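Long-range contact in aerolysin-like protein (Bombina maxima, PDB 6LH8), which is an aerolysin-like protein that probably forms membrane pores acting on endolysosomes, or regulates a paralog that does: residues Lys34-Arg42 with Met101-Leu111. Residues are numbered along the deposited sequence; the frame is centred on the assembly and turned at random.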
ATOM      1  N   LYS A  34      -5.632  36.768  11.821  1.00 65.37           N
ATOM      2  CA  LYS A  34      -5.168  35.798  10.842  1.00 64.70           C
ATOM      3  C   LYS A  34      -3.892  35.092  11.310  1.00 65.83           C
ATOM      4  O   LYS A  34      -2.796  35.473  10.895  1.00 65.83           O
ATOM      5  CB  LYS A  34      -4.926  36.490   9.484  1.00 63.96           C
ATOM      6  CG  LYS A  34      -4.623  35.543   8.331  1.00 62.21           C
ATOM      7  CD  LYS A  34      -4.019  36.296   7.156  1.00 61.04           C
ATOM      8  CE  LYS A  34      -2.511  36.149   7.125  1.00 61.16           C
ATOM      9  NZ  LYS A  34      -2.025  35.767   5.771  1.00 62.81           N
ATOM     10  N   VAL A  35      -4.040  34.074  12.143  1.00 65.43           N
ATOM     11  CA  VAL A  35      -2.906  33.343  12.692  1.00 62.87           C
ATOM     12  C   VAL A  35      -2.443  32.297  11.692  1.00 63.08           C
ATOM     13  O   VAL A  35      -3.225  31.740  10.923  1.00 66.29           O
ATOM     14  CB  VAL A  35      -3.275  32.694  14.039  1.00 64.58           C
ATOM     15  CG1 VAL A  35      -2.005  32.280  14.780  1.00 65.99           C
ATOM     16  CG2 VAL A  35      -4.133  33.621  14.854  1.00 67.88           C
ATOM     17  N   GLU A  36      -1.152  32.000  11.731  1.00 62.56           N
ATOM     18  CA  GLU A  36      -0.611  30.908  10.945  1.00 60.65           C
ATOM     19  C   GLU A  36      -1.033  29.568  11.544  1.00 58.97           C
ATOM     20  O   GLU A  36      -1.451  29.475  12.703  1.00 60.00           O
ATOM     21  CB  GLU A  36       0.917  30.995  10.868  1.00 61.07           C
ATOM     22  CG  GLU A  36       1.614  30.879  12.210  1.00 64.07           C
ATOM     23  CD  GLU A  36       3.053  30.413  12.072  1.00 71.85           C
ATOM     24  OE1 GLU A  36       3.621  29.926  13.072  1.00 74.37           O
ATOM     25  OE2 GLU A  36       3.619  30.535  10.960  1.00 72.49           O
ATOM     26  N   PHE A  37      -0.915  28.524  10.731  1.00 53.15           N
ATOM     27  CA  PHE A  37      -1.311  27.182  11.119  1.00 49.02           C
ATOM     28  C   PHE A  37      -0.197  26.508  11.913  1.00 46.83           C
ATOM     29  O   PHE A  37       0.963  26.926  11.879  1.00 43.78           O
ATOM     30  CB  PHE A  37      -1.659  26.370   9.876  1.00 47.17           C
ATOM     31  CG  PHE A  37      -2.416  25.103  10.160  1.00 43.83           C
ATOM     32  CD1 PHE A  37      -3.648  25.139  10.788  1.00 42.87           C
ATOM     33  CD2 PHE A  37      -1.897  23.876   9.778  1.00 41.90           C
ATOM     34  CE1 PHE A  37      -4.345  23.973  11.039  1.00 44.54           C
ATOM     35  CE2 PHE A  37      -2.586  22.709  10.028  1.00 40.49           C
ATOM     36  CZ  PHE A  37      -3.813  22.756  10.658  1.00 38.92           C
ATOM     37  N   TYR A  38      -0.568  25.438  12.625  1.00 45.73           N
ATOM     38  CA  TYR A  38       0.369  24.768  13.527  1.00 42.60           C
ATOM     39  C   TYR A  38       1.607  24.258  12.793  1.00 41.83           C
ATOM     40  O   TYR A  38       2.732  24.397  13.289  1.00 43.92           O
ATOM     41  CB  TYR A  38      -0.317  23.601  14.242  1.00 47.14           C
ATOM     42  CG  TYR A  38      -1.739  23.833  14.709  1.00 42.64           C
ATOM     43  CD1 TYR A  38      -2.001  24.510  15.898  1.00 38.91           C
ATOM     44  CD2 TYR A  38      -2.822  23.340  13.985  1.00 42.38           C
ATOM     45  CE1 TYR A  38      -3.305  24.710  16.345  1.00 43.13           C
ATOM     46  CE2 TYR A  38      -4.137  23.536  14.426  1.00 43.12           C
ATOM     47  CZ  TYR A  38      -4.368  24.220  15.608  1.00 45.15           C
ATOM     48  OH  TYR A  38      -5.658  24.411  16.058  1.00 46.07           O
ATOM     49  N   LEU A  39       1.419  23.636  11.630  1.00 44.34           N
ATOM     50  CA  LEU A  39       2.507  22.992  10.905  1.00 39.57           C
ATOM     51  C   LEU A  39       2.473  23.419   9.449  1.00 34.25           C
ATOM     52  O   LEU A  39       1.406  23.644   8.875  1.00 36.71           O
ATOM     53  CB  LEU A  39       2.424  21.447  10.956  1.00 42.14           C
ATOM     54  CG  LEU A  39       2.692  20.614  12.211  1.00 43.21           C
ATOM     55  CD1 LEU A  39       1.664  20.868  13.300  1.00 47.25           C
ATOM     56  CD2 LEU A  39       2.700  19.148  11.829  1.00 38.95           C
ATOM     57  N   LYS A  40       3.658  23.496   8.849  1.00 34.15           N
ATOM     58  CA  LYS A  40       3.744  23.758   7.417  1.00 34.06           C
ATOM     59  C   LYS A  40       3.442  22.504   6.606  1.00 31.76           C
ATOM     60  O   LYS A  40       2.796  22.577   5.558  1.00 30.54           O
ATOM     61  CB  LYS A  40       5.135  24.285   7.068  1.00 31.25           C
ATOM     62  CG  LYS A  40       5.443  25.655   7.656  1.00 44.21           C
ATOM     63  CD  LYS A  40       5.792  26.657   6.558  1.00 52.19           C
ATOM     64  CE  LYS A  40       5.745  28.077   7.085  1.00 50.08           C
ATOM     65  NZ  LYS A  40       6.710  28.241   8.207  1.00 55.22           N
ATOM     66  N   GLU A  41       3.948  21.360   7.053  1.00 30.85           N
ATOM     67  CA  GLU A  41       3.756  20.090   6.373  1.00 28.13           C
ATOM     68  C   GLU A  41       3.606  19.012   7.429  1.00 30.80           C
ATOM     69  O   GLU A  41       4.129  19.144   8.539  1.00 29.25           O
ATOM     70  CB  GLU A  41       4.929  19.726   5.467  1.00 31.76           C
ATOM     71  CG  GLU A  41       5.331  20.787   4.474  1.00 36.22           C
ATOM     72  CD  GLU A  41       6.715  20.545   3.922  1.00 42.66           C
ATOM     73  OE1 GLU A  41       7.663  20.419   4.732  1.00 40.78           O
ATOM     74  OE2 GLU A  41       6.842  20.461   2.679  1.00 44.72           O
ATOM     75  N   ARG A  42       2.876  17.957   7.085  1.00 23.02           N
ATOM     76  CA  ARG A  42       2.812  16.768   7.926  1.00 24.12           C
ATOM     77  C   ARG A  42       3.455  15.608   7.180  1.00 20.87           C
ATOM     78  O   ARG A  42       3.365  15.522   5.957  1.00 23.32           O
ATOM     79  CB  ARG A  42       1.374  16.418   8.307  1.00 24.80           C
ATOM     80  CG  ARG A  42       1.280  15.954   9.728  1.00 33.34           C
ATOM     81  CD  ARG A  42      -0.140  15.915  10.232  1.00 26.00           C
ATOM     82  NE  ARG A  42      -0.333  14.635  10.876  1.00 27.55           N
ATOM     83  CZ  ARG A  42      -1.418  14.285  11.546  1.00 28.33           C
ATOM     84  NH1 ARG A  42      -2.426  15.141  11.681  1.00 26.46           N
ATOM     85  NH2 ARG A  42      -1.481  13.083  12.075  1.00 28.41           N
ATOM     86  N   MET A 101       0.260  21.677   4.544  1.00 27.50           N
ATOM     87  CA  MET A 101      -0.859  22.178   5.328  1.00 28.90           C
ATOM     88  C   MET A 101      -1.237  23.578   4.873  1.00 32.59           C
ATOM     89  O   MET A 101      -0.431  24.274   4.251  1.00 35.35           O
ATOM     90  CB  MET A 101      -0.500  22.204   6.814  1.00 28.35           C
ATOM     91  CG  MET A 101      -0.182  20.829   7.440  1.00 33.06           C
ATOM     92  SD  MET A 101      -1.626  19.766   7.680  1.00 27.49           S
ATOM     93  CE  MET A 101      -1.475  18.693   6.284  1.00 23.37           C
ATOM     94  N   PRO A 102      -2.459  24.024   5.160  1.00 36.07           N
ATOM     95  CA  PRO A 102      -2.786  25.433   4.910  1.00 37.10           C
ATOM     96  C   PRO A 102      -1.871  26.337   5.724  1.00 40.41           C
ATOM     97  O   PRO A 102      -1.507  26.027   6.860  1.00 37.62           O
ATOM     98  CB  PRO A 102      -4.253  25.551   5.347  1.00 39.61           C
ATOM     99  CG  PRO A 102      -4.525  24.332   6.188  1.00 38.04           C
ATOM    100  CD  PRO A 102      -3.621  23.261   5.646  1.00 36.40           C
ATOM    101  N   GLU A 103      -1.474  27.456   5.117  1.00 46.48           N
ATOM    102  CA  GLU A 103      -0.510  28.336   5.769  1.00 45.93           C
ATOM    103  C   GLU A 103      -1.155  29.126   6.901  1.00 48.93           C
ATOM    104  O   GLU A 103      -0.572  29.257   7.984  1.00 49.34           O
ATOM    105  CB  GLU A 103       0.110  29.275   4.735  1.00 50.27           C
ATOM    106  CG  GLU A 103       1.461  29.832   5.125  1.00 54.17           C
ATOM    107  CD  GLU A 103       1.891  30.975   4.223  1.00 58.88           C
ATOM    108  OE1 GLU A 103       2.704  31.812   4.669  1.00 61.88           O
ATOM    109  OE2 GLU A 103       1.417  31.033   3.067  1.00 60.74           O
ATOM    110  N   PHE A 104      -2.365  29.633   6.681  1.00 50.85           N
ATOM    111  CA  PHE A 104      -3.021  30.532   7.617  1.00 55.15           C
ATOM    112  C   PHE A 104      -4.471  30.122   7.824  1.00 59.43           C
ATOM    113  O   PHE A 104      -5.063  29.401   7.014  1.00 59.26           O
ATOM    114  CB  PHE A 104      -2.994  31.983   7.118  1.00 59.03           C
ATOM    115  CG  PHE A 104      -1.632  32.611   7.131  1.00 57.57           C
ATOM    116  CD1 PHE A 104      -1.090  33.096   8.309  1.00 58.31           C
ATOM    117  CD2 PHE A 104      -0.900  32.731   5.963  1.00 58.80           C
ATOM    118  CE1 PHE A 104       0.161  33.681   8.326  1.00 61.44           C
ATOM    119  CE2 PHE A 104       0.353  33.320   5.972  1.00 60.88           C
ATOM    120  CZ  PHE A 104       0.885  33.792   7.155  1.00 60.08           C
ATOM    121  N   VAL A 105      -5.036  30.607   8.924  1.00 59.38           N
ATOM    122  CA  VAL A 105      -6.477  30.626   9.137  1.00 59.60           C
ATOM    123  C   VAL A 105      -6.951  32.038   8.809  1.00 60.71           C
ATOM    124  O   VAL A 105      -6.592  32.995   9.503  1.00 61.06           O
ATOM    125  CB  VAL A 105      -6.845  30.229  10.572  1.00 55.85           C
ATOM    126  CG1 VAL A 105      -8.302  29.812  10.647  1.00 56.58           C
ATOM    127  CG2 VAL A 105      -5.932  29.120  11.064  1.00 58.65           C
ATOM    128  N   GLU A 106      -7.746  32.175   7.749  1.00 59.69           N
ATOM    129  CA  GLU A 106      -8.204  33.485   7.305  1.00 61.42           C
ATOM    130  C   GLU A 106      -9.094  34.128   8.370  1.00 60.51           C
ATOM    131  O   GLU A 106      -9.566  33.448   9.286  1.00 54.42           O
ATOM    132  CB  GLU A 106      -8.941  33.355   5.972  1.00 54.77           C
ATOM    133  CG  GLU A 106      -8.060  32.813   4.844  1.00 49.70           C
ATOM    134  CD  GLU A 106      -8.762  31.767   3.993  1.00 52.84           C
ATOM    135  OE1 GLU A 106      -8.133  31.254   3.035  1.00 56.72           O
ATOM    136  OE2 GLU A 106      -9.942  31.460   4.279  1.00 53.06           O
ATOM    137  N   PRO A 107      -9.286  35.448   8.313  1.00 61.67           N
ATOM    138  CA  PRO A 107     -10.068  36.121   9.363  1.00 60.69           C
ATOM    139  C   PRO A 107     -11.489  35.584   9.477  1.00 60.19           C
ATOM    140  O   PRO A 107     -12.133  35.253   8.479  1.00 60.26           O
ATOM    141  CB  PRO A 107     -10.061  37.587   8.917  1.00 60.62           C
ATOM    142  CG  PRO A 107      -8.777  37.733   8.172  1.00 65.06           C
ATOM    143  CD  PRO A 107      -8.572  36.416   7.457  1.00 59.99           C
ATOM    144  N   LYS A 108     -11.976  35.515  10.722  1.00 59.18           N
ATOM    145  CA  LYS A 108     -13.334  35.060  11.035  1.00 59.89           C
ATOM    146  C   LYS A 108     -13.633  33.687  10.438  1.00 60.87           C
ATOM    147  O   LYS A 108     -14.673  33.467   9.808  1.00 60.21           O
ATOM    148  CB  LYS A 108     -14.367  36.098  10.600  1.00 52.41           C
ATOM    149  CG  LYS A 108     -14.228  37.354  11.423  1.00 53.11           C
ATOM    150  CD  LYS A 108     -15.568  37.996  11.733  1.00 52.91           C
ATOM    151  CE  LYS A 108     -15.396  39.390  12.273  1.00 55.58           C
ATOM    152  NZ  LYS A 108     -16.492  40.289  11.802  1.00 52.53           N
ATOM    153  N   THR A 109     -12.719  32.744  10.686  1.00 56.38           N
ATOM    154  CA  THR A 109     -12.758  31.420  10.082  1.00 59.12           C
ATOM    155  C   THR A 109     -12.479  30.339  11.122  1.00 56.75           C
ATOM    156  O   THR A 109     -11.603  30.494  11.977  1.00 52.03           O
ATOM    157  CB  THR A 109     -11.729  31.298   8.937  1.00 60.07           C
ATOM    158  OG1 THR A 109     -11.990  32.295   7.938  1.00 58.95           O
ATOM    159  CG2 THR A 109     -11.781  29.914   8.286  1.00 56.67           C
ATOM    160  N   LYS A 110     -13.240  29.246  11.041  1.00 56.41           N
ATOM    161  CA  LYS A 110     -12.868  27.968  11.636  1.00 54.18           C
ATOM    162  C   LYS A 110     -12.397  27.052  10.515  1.00 53.05           C
ATOM    163  O   LYS A 110     -13.096  26.887   9.506  1.00 56.18           O
ATOM    164  CB  LYS A 110     -14.032  27.323  12.391  1.00 54.45           C
ATOM    165  CG  LYS A 110     -13.681  25.984  13.033  1.00 52.07           C
ATOM    166  CD  LYS A 110     -14.851  25.439  13.839  1.00 56.68           C
ATOM    167  CE  LYS A 110     -14.453  24.213  14.645  1.00 53.83           C
ATOM    168  NZ  LYS A 110     -14.489  24.451  16.122  1.00 60.85           N
ATOM    169  N   LEU A 111     -11.210  26.484  10.679  1.00 52.37           N
ATOM    170  CA  LEU A 111     -10.554  25.711   9.634  1.00 50.55           C
ATOM    171  C   LEU A 111     -10.439  24.258  10.069  1.00 45.15           C
ATOM    172  O   LEU A 111      -9.991  23.973  11.184  1.00 41.70           O
ATOM    173  CB  LEU A 111      -9.169  26.289   9.326  1.00 48.45           C
ATOM    174  CG  LEU A 111      -8.309  25.600   8.273  1.00 49.33           C
ATOM    175  CD1 LEU A 111      -7.592  26.632   7.420  1.00 51.18           C
ATOM    176  CD2 LEU A 111      -7.308  24.672   8.940  1.00 48.93           C
TER
HETATM  177  O   HOH W   1       2.048  25.221   4.838  1.00 37.24           O
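Lys34 leaves its backbone with CG anti to N (chi1 -172°) and then bends at chi3 and chi4, which folds its end back over Phe104, whose own CG stands beside its backbone N (chi1 -70°). The ammonium lies over one face of that ring in a cation-pi contact, NZ 3.3 Å from the ring centroid, with CE adding a CH-pi contact over the same face. Val35 O approaches the edge of this ring near its plane, and it also accepts a bond from Val105 N, 2.9 Å long. Next along, Phe37 N donates to Glu103 O. These two bonds frame a single beta bridge between Glu36 and Phe104; Lys34 CA faces Val105 O, and Glu36 CA faces Glu103 O, in CA-H...O contacts.

Phe37 turns inward from the bridge, its CB pressing within 3.0 Å of Pro102 O, a tight approach. Pro102 CG lies over one face of its ring and Tyr38 CD2 over the other, offset toward the rim, while Leu111 CD2 comes within 3.7 Å of Phe37 CE1 and Met101 CB within 3.7 Å of Phe37 CD2, both obliquely. The Met101 sulfur makes an oblique Met-aromatic contact with Phe37, SD to ring centroid 5.2 Å. A third backbone bond lies further along: Met101 N donates to Lys40 O, 2.9 Å away, and a water donates to both Lys40 O and Met101 O, bridging the two loops.

Together these contacts pin the loop leading into strand 41-53 to the connection between strands 90-100 and 110-130, at one end of the elongated, all-beta molecule. Phe37 and Pro102 pack on Val113 and Met101 on Leu115, both of strand 110-130, Pro102 and Leu111 also touch Val151 of strand 133-154, and Tyr38 and Arg42 reach strand 4-28, where Arg42 forms a salt bridge with Asp23.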